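Local coordinates for protein phosphonomutase (Burkholderia cenocepacia J2315, PDB 4MG4) that belongs to the phosphoenolpyruvate phosphomutase family and folds as a TIM barrel, a parallel beta barrel ringed by helices, at residues G194-G199 with P216-R221. Numbering follows the deposited sequence.
Sequences GLFVPG and PVNVMR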
ATOM      1  N   GLY A 194     -23.238  -1.690 -16.974  1.00  8.85           N
ATOM      2  CA  GLY A 194     -22.907  -0.282 -16.953  1.00  8.95           C
ATOM      3  C   GLY A 194     -21.932   0.036 -18.058  1.00  8.47           C
ATOM      4  O   GLY A 194     -21.333  -0.834 -18.642  1.00  8.20           O
ATOM      5  N   LEU A 195     -21.819   1.313 -18.399  1.00  8.53           N
ATOM      6  CA  LEU A 195     -20.860   1.779 -19.408  1.00  9.38           C
ATOM      7  C   LEU A 195     -19.935   2.783 -18.758  1.00  9.11           C
ATOM      8  O   LEU A 195     -20.423   3.779 -18.193  1.00  9.79           O
ATOM      9  CB  LEU A 195     -21.580   2.497 -20.545  1.00 10.14           C
ATOM     10  CG  LEU A 195     -20.745   3.037 -21.703  1.00 10.96           C
ATOM     11  CD1 LEU A 195     -20.218   1.833 -22.514  1.00 11.46           C
ATOM     12  CD2 LEU A 195     -21.592   4.028 -22.481  1.00 11.14           C
ATOM     13  N   PHE A 196     -18.638   2.588 -18.859  1.00  9.05           N
ATOM     14  CA  PHE A 196     -17.639   3.511 -18.357  1.00  9.62           C
ATOM     15  C   PHE A 196     -16.880   4.138 -19.572  1.00 10.31           C
ATOM     16  O   PHE A 196     -16.335   3.427 -20.422  1.00  9.65           O
ATOM     17  CB  PHE A 196     -16.678   2.776 -17.415  1.00  9.64           C
ATOM     18  CG  PHE A 196     -15.532   3.596 -16.870  1.00 10.10           C
ATOM     19  CD1 PHE A 196     -15.696   4.945 -16.551  1.00 10.26           C
ATOM     20  CD2 PHE A 196     -14.327   3.001 -16.601  1.00 10.05           C
ATOM     21  CE1 PHE A 196     -14.659   5.673 -15.937  1.00 10.63           C
ATOM     22  CE2 PHE A 196     -13.269   3.722 -16.078  1.00 10.38           C
ATOM     23  CZ  PHE A 196     -13.445   5.065 -15.751  1.00 10.72           C
ATOM     24  N   VAL A 197     -16.915   5.473 -19.654  1.00 10.20           N
ATOM     25  CA  VAL A 197     -16.313   6.228 -20.754  1.00 11.31           C
ATOM     26  C   VAL A 197     -15.258   7.211 -20.170  1.00 12.08           C
ATOM     27  O   VAL A 197     -15.533   8.404 -20.048  1.00 12.59           O
ATOM     28  CB  VAL A 197     -17.377   6.981 -21.595  1.00 11.84           C
ATOM     29  CG1 VAL A 197     -16.709   7.581 -22.840  1.00 12.59           C
ATOM     30  CG2 VAL A 197     -18.463   6.014 -21.998  1.00 11.99           C
ATOM     31  N   PRO A 198     -14.075   6.710 -19.823  1.00 11.96           N
ATOM     32  CA  PRO A 198     -13.029   7.616 -19.368  1.00 13.22           C
ATOM     33  C   PRO A 198     -12.538   8.519 -20.454  1.00 13.79           C
ATOM     34  O   PRO A 198     -12.692   8.220 -21.659  1.00 16.16           O
ATOM     35  CB  PRO A 198     -11.928   6.655 -18.900  1.00 13.05           C
ATOM     36  CG  PRO A 198     -12.139   5.388 -19.644  1.00 13.19           C
ATOM     37  CD  PRO A 198     -13.635   5.302 -19.747  1.00 12.08           C
ATOM     38  N   GLY A 199     -11.972   9.642 -20.050  1.00 13.06           N
ATOM     39  CA  GLY A 199     -11.454  10.577 -21.012  1.00 14.19           C
ATOM     40  C   GLY A 199     -12.450  11.536 -21.573  1.00 14.32           C
ATOM     41  O   GLY A 199     -12.085  12.413 -22.341  1.00 17.66           O
ATOM     42  N   PRO A 216     -26.501   2.580 -17.409  1.00 10.33           N
ATOM     43  CA  PRO A 216     -26.012   3.641 -16.513  1.00 10.07           C
ATOM     44  C   PRO A 216     -24.602   4.072 -16.820  1.00  9.34           C
ATOM     45  O   PRO A 216     -23.726   3.210 -17.017  1.00  9.21           O
ATOM     46  CB  PRO A 216     -26.032   3.042 -15.122  1.00 10.49           C
ATOM     47  CG  PRO A 216     -26.470   1.643 -15.305  1.00 11.81           C
ATOM     48  CD  PRO A 216     -27.012   1.421 -16.661  1.00 10.56           C
ATOM     49  N   VAL A 217     -24.402   5.373 -16.890  1.00  9.24           N
ATOM     50  CA  VAL A 217     -23.124   5.913 -17.344  1.00  9.18           C
ATOM     51  C   VAL A 217     -22.197   6.267 -16.206  1.00  9.03           C
ATOM     52  O   VAL A 217     -22.558   6.972 -15.235  1.00  8.75           O
ATOM     53  CB  VAL A 217     -23.359   7.148 -18.222  1.00  9.13           C
ATOM     54  CG1 VAL A 217     -22.091   7.850 -18.637  1.00  9.23           C
ATOM     55  CG2 VAL A 217     -24.127   6.758 -19.485  1.00  9.52           C
ATOM     56  N   ASN A 218     -20.944   5.804 -16.354  1.00  8.55           N
ATOM     57  CA  ASN A 218     -19.808   6.147 -15.450  1.00  9.01           C
ATOM     58  C   ASN A 218     -18.892   7.029 -16.226  1.00  9.82           C
ATOM     59  O   ASN A 218     -18.422   6.669 -17.315  1.00  9.90           O
ATOM     60  CB  ASN A 218     -19.179   4.804 -15.082  1.00  8.98           C
ATOM     61  CG  ASN A 218     -17.940   4.799 -14.169  1.00  9.06           C
ATOM     62  OD1 ASN A 218     -17.438   3.671 -13.938  1.00  9.33           O
ATOM     63  ND2 ASN A 218     -17.401   5.916 -13.683  1.00  8.91           N
ATOM     64  N   VAL A 219     -18.559   8.183 -15.618  1.00 10.57           N
ATOM     65  CA  VAL A 219     -17.499   9.040 -16.146  1.00 11.60           C
ATOM     66  C   VAL A 219     -16.433   9.190 -15.068  1.00 12.68           C
ATOM     67  O   VAL A 219     -16.663   8.831 -13.893  1.00 11.05           O
ATOM     68  CB  VAL A 219     -18.008  10.419 -16.597  1.00 12.71           C
ATOM     69  CG1 VAL A 219     -18.948  10.282 -17.769  1.00 13.04           C
ATOM     70  CG2 VAL A 219     -18.672  11.123 -15.426  1.00 13.30           C
ATOM     71  N   MET A 220     -15.255   9.686 -15.484  1.00 14.93           N
ATOM     72  CA  MET A 220     -14.090   9.830 -14.575  1.00 18.51           C
ATOM     73  C   MET A 220     -14.029  11.315 -14.266  1.00 22.69           C
ATOM     74  O   MET A 220     -14.281  12.127 -15.137  1.00 28.92           O
ATOM     75  CB  MET A 220     -12.740   9.216 -15.172  1.00 22.37           C
ATOM     76  CG  MET A 220     -11.757   8.522 -14.125  1.00 21.27           C
ATOM     77  SD  MET A 220     -10.272   7.897 -14.942  1.00 38.10           S
ATOM     78  CE  MET A 220      -9.295   9.380 -14.964  1.00 38.63           C
ATOM     79  N   ARG A 221     -13.787  11.682 -13.008  1.00 21.40           N
ATOM     80  CA  ARG A 221     -13.516  13.083 -12.666  1.00 26.14           C
ATOM     81  C   ARG A 221     -12.000  13.256 -12.664  1.00 29.74           C
ATOM     82  O   ARG A 221     -11.305  12.464 -12.057  1.00 29.29           O
ATOM     83  CB  ARG A 221     -14.058  13.392 -11.286  1.00 27.74           C
ATOM     84  CG  ARG A 221     -15.530  13.634 -11.258  1.00 31.69           C
ATOM     85  CD  ARG A 221     -15.922  14.795 -10.360  1.00 35.65           C
ATOM     86  NE  ARG A 221     -15.056  15.943 -10.561  1.00 40.82           N
ATOM     87  CZ  ARG A 221     -14.289  16.516  -9.643  1.00 47.53           C
ATOM     88  NH1 ARG A 221     -14.245  16.064  -8.386  1.00 52.62           N
ATOM     89  NH2 ARG A 221     -13.546  17.551  -9.997  1.00 51.08           N
TER
HETATM   90  O   HOH W   1     -14.984  10.426 -18.285  1.00 12.40           O
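Phe196 and Asn218 each hold CG anti to the backbone N (chi1 177° and 179°), and because they are paired across two parallel strands, ring and amide rise together from the same face of the sheet. The two flat groups lie only 20° apart, with Asn218 CG 3.3 Å from Phe196 CD1. Asparagine suits this buried place because its amide is flat enough to lie close to the ring yet still has two polar ends to bond: OD1 accepts from Asn158 ND2 on strand 156-160, while ND2 donates to Ser240 OG on strand 238-240. These two bonds run to strands on either side, the one to Asn158 reaching across strand 194-196; a weak bond from ND2 to Val219 O stays within the amide's own strand. Pro198 lays CD 3.7 Å above the centre of one face of the Phe196 ring, and Met220 CB lies 4.1 Å from Phe196 CE1, with Met220 SD 4.5 Å from Pro198 CB.

Beneath the side chains the backbones zip together. Leu195 N donates to Pro216 O, Leu195 O accepts from Asn218 N at 2.8 Å, and Val197 N donates to Asn218 O; Pro216 has no N-H to give, but only its carbonyl is needed here. Beyond the last of these bonds a water takes over, donating to Val197 O (2.7 Å) and accepting from Met220 N, which links the two segments past the last direct bond. On the other face Leu195 and Val217, branched and apolar, pack against Leu209 of helix 203-212. This helix links the two strands, making a beta-alpha-beta crossover: amide and ring turn inward, aliphatic chains outward to the helix, as expected for strands six and seven of a TIM barrel.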